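BexL (Amycolatopsis orientalis, PDB 4XRW) is a di-domain aromatase/cyclase of the BE-7585A pathway that probably cyclises, dehydrates and aromatises a polyketide chain made by a type II polyketide synthase. Local coordinates at residues V37-L40 against A45-P48; F175-R180 against N313-L318; D190-A195 against G262-A267. All blocks are in the same frame, centred on the assembly; numbering follows the deposited sequence.

Interaction 1 (V37-L40 against A45-P48)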
loop_
_atom_site.group_PDB
_atom_site.type_symbol
_atom_site.label_atom_id
_atom_site.label_comp_id
_atom_site.label_asym_id
_atom_site.label_seq_id
_atom_site.Cartn_x
_atom_site.Cartn_y
_atom_site.Cartn_z
ATOM N N VAL A 37 -1.429 17.916 -2.818
ATOM C CA VAL A 37 -0.297 17.062 -3.152
ATOM C C VAL A 37 0.642 17.005 -1.956
ATOM O O VAL A 37 1.106 15.928 -1.586
ATOM C CB VAL A 37 0.456 17.559 -4.389
ATOM C CG1 VAL A 37 1.706 16.736 -4.653
ATOM C CG2 VAL A 37 -0.472 17.515 -5.610
ATOM N N TYR A 38 0.919 18.166 -1.364
ATOM C CA TYR A 38 1.749 18.232 -0.163
ATOM C C TYR A 38 1.192 17.323 0.903
ATOM O O TYR A 38 1.933 16.536 1.511
ATOM C CB TYR A 38 1.846 19.653 0.402
ATOM C CG TYR A 38 2.589 19.678 1.730
ATOM C CD1 TYR A 38 3.975 19.753 1.769
ATOM C CD2 TYR A 38 1.911 19.577 2.929
ATOM C CE1 TYR A 38 4.662 19.746 2.975
ATOM C CE2 TYR A 38 2.587 19.582 4.129
ATOM C CZ TYR A 38 3.955 19.668 4.144
ATOM O OH TYR A 38 4.622 19.663 5.353
ATOM N N ARG A 39 -0.108 17.431 1.145
ATOM C CA ARG A 39 -0.763 16.636 2.183
ATOM C C ARG A 39 -0.614 15.141 1.937
ATOM O O ARG A 39 -0.450 14.378 2.881
ATOM C CB ARG A 39 -2.249 16.996 2.282
ATOM C CG ARG A 39 -2.976 16.276 3.407
ATOM C CD ARG A 39 -4.483 16.492 3.353
ATOM N NE ARG A 39 -5.147 15.641 2.358
ATOM C CZ ARG A 39 -5.419 14.344 2.529
ATOM N NH1 ARG A 39 -5.059 13.708 3.653
ATOM N NH2 ARG A 39 -6.029 13.669 1.564
ATOM N N LEU A 40 -0.672 14.715 0.678
ATOM C CA LEU A 40 -0.626 13.276 0.377
ATOM C C LEU A 40 0.762 12.681 0.602
ATOM O O LEU A 40 0.905 11.503 0.978
ATOM C CB LEU A 40 -1.096 13.017 -1.059
ATOM C CG LEU A 40 -2.598 13.265 -1.323
ATOM C CD1 LEU A 40 -2.867 13.410 -2.809
ATOM C CD2 LEU A 40 -3.449 12.132 -0.772
ATOM N N ALA A 45 -0.109 7.849 5.794
ATOM C CA ALA A 45 -1.209 6.925 5.647
ATOM C C ALA A 45 -1.625 6.892 4.156
ATOM O O ALA A 45 -2.215 5.905 3.681
ATOM C CB ALA A 45 -2.378 7.342 6.551
ATOM N N ASN A 46 -1.288 7.950 3.417
ATOM C CA ASN A 46 -1.649 8.045 1.997
ATOM C C ASN A 46 -0.659 7.401 1.030
ATOM O O ASN A 46 -0.935 7.288 -0.158
ATOM C CB ASN A 46 -1.806 9.494 1.572
ATOM C CG ASN A 46 -2.943 10.177 2.279
ATOM O OD1 ASN A 46 -4.099 9.797 2.102
ATOM N ND2 ASN A 46 -2.628 11.173 3.103
ATOM N N TRP A 47 0.509 7.015 1.510
ATOM C CA TRP A 47 1.535 6.588 0.566
ATOM C C TRP A 47 1.110 5.376 -0.257
ATOM O O TRP A 47 1.404 5.348 -1.431
ATOM C CB TRP A 47 2.831 6.281 1.288
ATOM C CG TRP A 47 3.645 7.521 1.636
ATOM C CD1 TRP A 47 3.212 8.796 1.734
ATOM C CD2 TRP A 47 5.050 7.545 1.913
ATOM N NE1 TRP A 47 4.274 9.639 2.075
ATOM C CE2 TRP A 47 5.402 8.886 2.198
ATOM C CE3 TRP A 47 6.037 6.558 1.964
ATOM C CZ2 TRP A 47 6.700 9.252 2.539
ATOM C CZ3 TRP A 47 7.315 6.920 2.291
ATOM C CH2 TRP A 47 7.639 8.261 2.576
ATOM N N PRO A 48 0.441 4.383 0.363
ATOM C CA PRO A 48 0.122 3.210 -0.479
ATOM C C PRO A 48 -0.763 3.587 -1.671
ATOM O O PRO A 48 -0.741 2.918 -2.715
ATOM C CB PRO A 48 -0.578 2.255 0.499
ATOM C CG PRO A 48 0.122 2.570 1.834
ATOM C CD PRO A 48 0.174 4.112 1.793
HETATM O O HOH W 1 -6.445 11.002 2.170
#
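Asn46 carries most of this contact, meeting Leu40 with its carbon atoms and Arg39 through its amide, and it illustrates how one buried polar side chain can join two short helical pieces. The side chains of Leu40 and Asn46 cross at about a right angle, with the methyl CD2 of Leu40 3.7 Å from CG of Asn46. Nearer the backbone, CB of Asn46 lies 3.4 Å from the carbonyl O of Leu40. That same oxygen has a second neighbour in Trp47, whose CD1 lies 3.6 Å away, the oxygen being at the indole edge and in the ring plane. Trp47 NE1 spends its N-H elsewhere, on the carbonyl of Val41.

Arg39 starts out extended, with CG anti to the backbone N (chi1 -176°), then bends at chi3 (79°) and brings its guanidinium over toward Asn46. The guanidinium and amide planes stand 85° apart, and ND2 of Asn46 comes obliquely to the guanidinium, 3.6 Å from Arg39 NH1. The bonding runs instead through water 1, which accepts from Arg39 NH2 at 2.8 Å, in the guanidinium plane, and donates to Asn46 OD1 at 2.6 Å. Glu36 and Glu43 form salt bridges with Arg39, and ND2 of Asn46 makes a weak hydrogen bond to the Glu43 carbonyl. A leucine in place of Asn46 would probably leave water 1 without its acceptor and deprive the Glu43 carbonyl of its amide partner.

Trp47 packs against strands 54-59 and 67-73, and its side chain is about 3 Å from a bound MES, probably from the crystallisation liquor. The joint links helices 34-42 and 47-50, which lie between the first and second strands of the N-terminal domain, as short helices do in the helix-grip fold.

Interaction 2 (F175-R180 against N313-L318)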
loop_
_atom_site.group_PDB
_atom_site.type_symbol
_atom_site.label_atom_id
_atom_site.label_comp_id
_atom_site.label_asym_id
_atom_site.label_seq_id
_atom_site.Cartn_x
_atom_site.Cartn_y
_atom_site.Cartn_z
ATOM N N PHE A 175 -14.338 0.873 2.237
ATOM C CA PHE A 175 -15.441 0.343 3.045
ATOM C C PHE A 175 -14.890 -0.680 4.034
ATOM O O PHE A 175 -13.815 -1.241 3.808
ATOM C CB PHE A 175 -16.517 -0.282 2.155
ATOM C CG PHE A 175 -16.055 -1.475 1.382
ATOM C CD1 PHE A 175 -16.160 -2.753 1.925
ATOM C CD2 PHE A 175 -15.513 -1.340 0.122
ATOM C CE1 PHE A 175 -15.735 -3.863 1.213
ATOM C CE2 PHE A 175 -15.077 -2.450 -0.590
ATOM C CZ PHE A 175 -15.184 -3.710 -0.039
ATOM N N THR A 176 -15.628 -0.897 5.119
ATOM C CA THR A 176 -15.204 -1.788 6.199
ATOM C C THR A 176 -16.332 -2.754 6.598
ATOM O O THR A 176 -17.494 -2.365 6.630
ATOM C CB THR A 176 -14.766 -0.986 7.427
ATOM O OG1 THR A 176 -13.680 -0.108 7.081
ATOM C CG2 THR A 176 -14.332 -1.897 8.548
ATOM N N ASP A 177 -15.987 -4.013 6.872
ATOM C CA ASP A 177 -16.944 -4.968 7.466
ATOM C C ASP A 177 -16.439 -5.348 8.842
ATOM O O ASP A 177 -15.245 -5.525 9.018
ATOM C CB ASP A 177 -17.111 -6.201 6.596
ATOM C CG ASP A 177 -17.886 -5.919 5.333
ATOM O OD1 ASP A 177 -19.103 -5.636 5.413
ATOM O OD2 ASP A 177 -17.292 -6.006 4.256
ATOM N N THR A 178 -17.337 -5.454 9.823
ATOM C CA THR A 178 -16.946 -5.680 11.195
ATOM C C THR A 178 -17.742 -6.857 11.741
ATOM O O THR A 178 -18.898 -7.038 11.369
ATOM C CB THR A 178 -17.206 -4.433 12.072
ATOM O OG1 THR A 178 -16.270 -3.403 11.729
ATOM C CG2 THR A 178 -17.054 -4.749 13.540
ATOM N N VAL A 179 -17.105 -7.648 12.596
ATOM C CA VAL A 179 -17.826 -8.641 13.388
ATOM C C VAL A 179 -17.291 -8.646 14.794
ATOM O O VAL A 179 -16.099 -8.451 15.031
ATOM C CB VAL A 179 -17.748 -10.051 12.764
ATOM C CG1 VAL A 179 -18.125 -10.010 11.301
ATOM C CG2 VAL A 179 -16.401 -10.668 12.922
ATOM N N ARG A 180 -18.180 -8.884 15.758
ATOM C CA ARG A 180 -17.767 -9.030 17.138
ATOM C C ARG A 180 -17.521 -10.509 17.421
ATOM O O ARG A 180 -18.322 -11.359 17.041
ATOM C CB ARG A 180 -18.827 -8.438 18.084
ATOM C CG ARG A 180 -19.240 -7.020 17.676
ATOM C CD ARG A 180 -18.475 -5.954 18.454
ATOM N NE ARG A 180 -18.680 -6.097 19.897
ATOM C CZ ARG A 180 -18.791 -5.085 20.756
ATOM N NH1 ARG A 180 -18.724 -3.827 20.330
ATOM N NH2 ARG A 180 -18.976 -5.337 22.047
ATOM N N ASN A 313 -16.309 -11.940 0.488
ATOM C CA ASN A 313 -15.190 -12.773 0.894
ATOM C C ASN A 313 -14.683 -12.368 2.270
ATOM O O ASN A 313 -14.268 -13.224 3.042
ATOM C CB ASN A 313 -14.021 -12.698 -0.111
ATOM C CG ASN A 313 -14.122 -13.723 -1.258
ATOM O OD1 ASN A 313 -14.839 -14.722 -1.179
ATOM N ND2 ASN A 313 -13.365 -13.476 -2.325
ATOM N N SER A 314 -14.700 -11.072 2.583
ATOM C CA SER A 314 -14.214 -10.624 3.887
ATOM C C SER A 314 -15.136 -11.040 5.048
ATOM O O SER A 314 -14.664 -11.494 6.099
ATOM C CB SER A 314 -14.030 -9.097 3.905
ATOM O OG SER A 314 -12.791 -8.728 3.321
ATOM N N ARG A 315 -16.438 -10.860 4.863
ATOM C CA ARG A 315 -17.406 -11.229 5.881
ATOM C C ARG A 315 -17.372 -12.740 6.079
ATOM O O ARG A 315 -17.526 -13.218 7.203
ATOM C CB ARG A 315 -18.815 -10.770 5.498
ATOM C CG ARG A 315 -19.104 -9.292 5.790
ATOM C CD ARG A 315 -20.499 -8.869 5.316
ATOM N NE ARG A 315 -20.648 -8.951 3.861
ATOM C CZ ARG A 315 -21.328 -9.898 3.210
ATOM N NH1 ARG A 315 -21.973 -10.860 3.870
ATOM N NH2 ARG A 315 -21.382 -9.877 1.882
ATOM N N ALA A 316 -17.157 -13.475 4.991
ATOM C CA ALA A 316 -16.979 -14.923 5.077
ATOM C C ALA A 316 -15.760 -15.280 5.923
ATOM O O ALA A 316 -15.858 -16.101 6.812
ATOM C CB ALA A 316 -16.856 -15.549 3.692
ATOM N N THR A 317 -14.612 -14.652 5.653
ATOM C CA THR A 317 -13.420 -14.920 6.420
ATOM C C THR A 317 -13.599 -14.563 7.904
ATOM O O THR A 317 -13.202 -15.329 8.766
ATOM C CB THR A 317 -12.186 -14.167 5.823
ATOM O OG1 THR A 317 -11.943 -14.623 4.489
ATOM C CG2 THR A 317 -10.952 -14.436 6.637
ATOM N N LEU A 318 -14.206 -13.413 8.205
ATOM C CA LEU A 318 -14.479 -13.020 9.558
ATOM C C LEU A 318 -15.398 -14.045 10.275
ATOM O O LEU A 318 -15.175 -14.342 11.447
ATOM C CB LEU A 318 -15.126 -11.644 9.590
ATOM C CG LEU A 318 -14.173 -10.517 9.176
ATOM C CD1 LEU A 318 -14.966 -9.248 8.895
ATOM C CD2 LEU A 318 -13.114 -10.328 10.250
#
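Asp177 and Arg315 meet because each side chain sets its CG anti to its own carbonyl carbon. The arginine bends at chi3 (-64°), which turns NE back along its own helix toward Ser311 and leaves CG and CD against the carboxylate. There Asp177 OD1 is 3.5 Å from Arg315 CD, and Asp177 CG is 3.6 Å from Arg315 CG. The charged ends are less intimate. Asp177 OD1 lies at the guanidinium edge, near its plane, but 4.0 Å from Arg315 NE, a long salt bridge, and the two planes are 69° apart. Asp177 has a firmer partner in Ser311, whose hydroxyl is hydrogen-bonded to OD2 and also weakly to Arg315 NE.

Further along the strand the contact turns apolar. Both methyls of Val179 rest against Leu318 CB, CG2 at 3.7 Å and CG1 at 3.8 Å, while Leu318 CD1 reaches back to the carbonyl O of Asp177 at 3.7 Å.

Strand 175-180 and helix 313-318 run in nearly the same direction, their axes 19° apart and 8.7 Å from each other at closest approach. Strand 172-181 is an outermost strand of the second sheet, paired antiparallel with 274-284. Helix 299-326 packs against the face of the sheet toward which Asp177 and Val179 point, with Ser314 hydrogen-bonded to His280 and Ser278 of strand 274-284, and with Leu318 continuing onto Trp264 of strand 257-268.

Interaction 3 (D190-A195 against G262-A267)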
loop_
_atom_site.group_PDB
_atom_site.type_symbol
_atom_site.label_atom_id
_atom_site.label_comp_id
_atom_site.label_asym_id
_atom_site.label_seq_id
_atom_site.Cartn_x
_atom_site.Cartn_y
_atom_site.Cartn_z
ATOM N N ASP A 190 -4.412 -14.659 14.866
ATOM C CA ASP A 190 -3.702 -15.844 14.409
ATOM C C ASP A 190 -4.415 -16.516 13.257
ATOM O O ASP A 190 -3.775 -17.027 12.347
ATOM C CB ASP A 190 -3.513 -16.878 15.528
ATOM C CG ASP A 190 -2.450 -16.470 16.576
ATOM O OD1 ASP A 190 -1.632 -15.544 16.344
ATOM O OD2 ASP A 190 -2.435 -17.105 17.650
ATOM N N PHE A 191 -5.740 -16.565 13.289
ATOM C CA PHE A 191 -6.478 -17.177 12.187
ATOM C C PHE A 191 -6.205 -16.457 10.847
ATOM O O PHE A 191 -6.055 -17.103 9.813
ATOM C CB PHE A 191 -7.993 -17.168 12.484
ATOM C CG PHE A 191 -8.827 -17.819 11.430
ATOM C CD1 PHE A 191 -9.286 -17.109 10.316
ATOM C CD2 PHE A 191 -9.171 -19.161 11.537
ATOM C CE1 PHE A 191 -10.042 -17.711 9.353
ATOM C CE2 PHE A 191 -9.934 -19.773 10.572
ATOM C CZ PHE A 191 -10.391 -19.053 9.481
ATOM N N VAL A 192 -6.172 -15.134 10.876
ATOM C CA VAL A 192 -5.934 -14.350 9.635
ATOM C C VAL A 192 -4.424 -14.302 9.255
ATOM O O VAL A 192 -4.073 -14.307 8.074
ATOM C CB VAL A 192 -6.489 -12.927 9.776
ATOM C CG1 VAL A 192 -6.335 -12.199 8.527
ATOM C CG2 VAL A 192 -8.007 -12.990 10.154
ATOM N N ASP A 193 -3.559 -14.281 10.255
ATOM C CA ASP A 193 -2.101 -14.277 10.038
ATOM C C ASP A 193 -1.625 -15.582 9.396
ATOM O O ASP A 193 -0.825 -15.586 8.455
ATOM C CB ASP A 193 -1.391 -14.052 11.370
ATOM C CG ASP A 193 0.133 -13.991 11.247
ATOM O OD1 ASP A 193 0.653 -13.265 10.374
ATOM O OD2 ASP A 193 0.797 -14.666 12.062
ATOM N N GLN A 194 -2.113 -16.706 9.914
ATOM C CA GLN A 194 -1.653 -18.007 9.474
ATOM C C GLN A 194 -2.365 -18.457 8.211
ATOM O O GLN A 194 -3.158 -19.436 8.176
ATOM C CB GLN A 194 -1.816 -19.026 10.624
ATOM C CG GLN A 194 -0.986 -18.630 11.817
ATOM C CD GLN A 194 -1.140 -19.554 13.019
ATOM O OE1 GLN A 194 -1.494 -20.719 12.887
ATOM N NE2 GLN A 194 -0.865 -19.021 14.191
ATOM N N ALA A 195 -2.073 -17.755 7.120
ATOM C CA ALA A 195 -2.822 -17.950 5.899
ATOM C C ALA A 195 -2.437 -19.241 5.182
ATOM O O ALA A 195 -3.183 -19.717 4.339
ATOM C CB ALA A 195 -2.653 -16.730 4.961
ATOM N N GLY A 262 -5.802 -3.056 1.817
ATOM C CA GLY A 262 -6.707 -3.422 2.892
ATOM C C GLY A 262 -6.016 -3.491 4.226
ATOM O O GLY A 262 -4.786 -3.407 4.339
ATOM N N ARG A 263 -6.823 -3.639 5.269
ATOM C CA ARG A 263 -6.343 -3.654 6.616
ATOM C C ARG A 263 -7.299 -4.522 7.467
ATOM O O ARG A 263 -8.521 -4.334 7.406
ATOM C CB ARG A 263 -6.260 -2.230 7.146
ATOM C CG ARG A 263 -5.986 -2.080 8.611
ATOM C CD ARG A 263 -5.909 -0.593 8.926
ATOM N NE ARG A 263 -5.402 -0.309 10.260
ATOM C CZ ARG A 263 -4.473 0.607 10.543
ATOM N NH1 ARG A 263 -3.910 1.340 9.576
ATOM N NH2 ARG A 263 -4.096 0.783 11.810
ATOM N N TRP A 264 -6.726 -5.466 8.194
ATOM C CA TRP A 264 -7.445 -6.206 9.240
ATOM C C TRP A 264 -7.081 -5.567 10.573
ATOM O O TRP A 264 -5.893 -5.354 10.843
ATOM C CB TRP A 264 -7.059 -7.686 9.271
ATOM C CG TRP A 264 -7.268 -8.461 8.002
ATOM C CD1 TRP A 264 -6.371 -8.609 6.971
ATOM C CD2 TRP A 264 -8.418 -9.209 7.632
ATOM N NE1 TRP A 264 -6.910 -9.381 5.981
ATOM C CE2 TRP A 264 -8.168 -9.764 6.367
ATOM C CE3 TRP A 264 -9.651 -9.444 8.239
ATOM C CZ2 TRP A 264 -9.104 -10.557 5.699
ATOM C CZ3 TRP A 264 -10.578 -10.246 7.578
ATOM C CH2 TRP A 264 -10.306 -10.778 6.330
ATOM N N ASP A 265 -8.071 -5.302 11.428
ATOM C CA ASP A 265 -7.825 -4.784 12.765
ATOM C C ASP A 265 -8.542 -5.660 13.784
ATOM O O ASP A 265 -9.631 -6.138 13.516
ATOM C CB ASP A 265 -8.276 -3.330 12.910
ATOM C CG ASP A 265 -7.383 -2.378 12.143
ATOM O OD1 ASP A 265 -6.240 -2.121 12.592
ATOM O OD2 ASP A 265 -7.827 -1.914 11.076
ATOM N N PHE A 266 -7.875 -5.907 14.896
ATOM C CA PHE A 266 -8.404 -6.756 15.969
ATOM C C PHE A 266 -8.257 -5.956 17.228
ATOM O O PHE A 266 -7.159 -5.779 17.740
ATOM C CB PHE A 266 -7.672 -8.089 16.046
ATOM C CG PHE A 266 -7.492 -8.727 14.702
ATOM C CD1 PHE A 266 -8.501 -9.453 14.131
ATOM C CD2 PHE A 266 -6.310 -8.549 13.982
ATOM C CE1 PHE A 266 -8.341 -10.025 12.877
ATOM C CE2 PHE A 266 -6.151 -9.118 12.719
ATOM C CZ PHE A 266 -7.169 -9.854 12.176
ATOM N N ALA A 267 -9.376 -5.410 17.672
ATOM C CA ALA A 267 -9.401 -4.502 18.816
ATOM C C ALA A 267 -10.026 -5.202 20.031
ATOM O O ALA A 267 -11.146 -5.679 19.940
ATOM C CB ALA A 267 -10.180 -3.274 18.456
#
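Val192, in the last turn of helix 185-193, faces Trp264 of strand 257-268 with their CA atoms 8.3 Å apart, so the two backbones are spaced for side chains alone to meet. A single valine thus serves two aromatic residues, one with each methyl. Its CG1 stands anti to the backbone N (chi1 -176°) and is thereby aimed at the indole, resting 3.6 Å from the centroid of the five-membered ring of Trp264 and only 5° off the ring normal. This is a CH-pi contact over the face, the five ring atoms lying at similar distances from the methyl. The other methyl, CG2, comes to Phe266 near the far end of its ring, 3.8 Å from CZ.

Trp264 and Phe266 alternate with Arg263 and Asp265 along the strand, so the polar pair lies on the reverse side of the sheet. There Arg263 NE gives a nearly straight hydrogen bond (170°) to the syn lone pair of Asp265 OD1 at 3.1 Å, the acceptor lying close to the guanidinium plane; OD2 receives a second, weak bond in the same salt bridge.

Just past Val192 the chain leaves the helix in an inverse gamma turn centred on Gln194, and the Val192 carbonyl is hydrogen-bonded to Arg238 of strand 231-241. Trp264 also packs against Thr317 of helix 299-326. Sheet residues on one face thus meet both a short helix and the long C-terminal one, the arrangement of the helix-grip fold, in which a curved antiparallel sheet wraps around a long helix.

How the interactions relate
From the N terminus, interaction 1 comes first and closes a short loop, with four residues between helix 34-42 and segment 45-48, which leads into helix 47-50, wholly inside the N-terminal domain. The chain then enters the second domain. Strand 172-181 opens interaction 2 and helix 185-193, next in sequence, opens interaction 3; interaction 3 closes at strand 257-268 before interaction 2 closes at helix 299-326, so the wider loop encloses the narrower. These two meet physically, Leu318 CD2 lying 3.7 Å from Trp264 CZ3, and together tie both helices to one sheet. Interaction 1 stays apart, its centre about 27 Å from that of interaction 2 and about 25 Å from that of interaction 3.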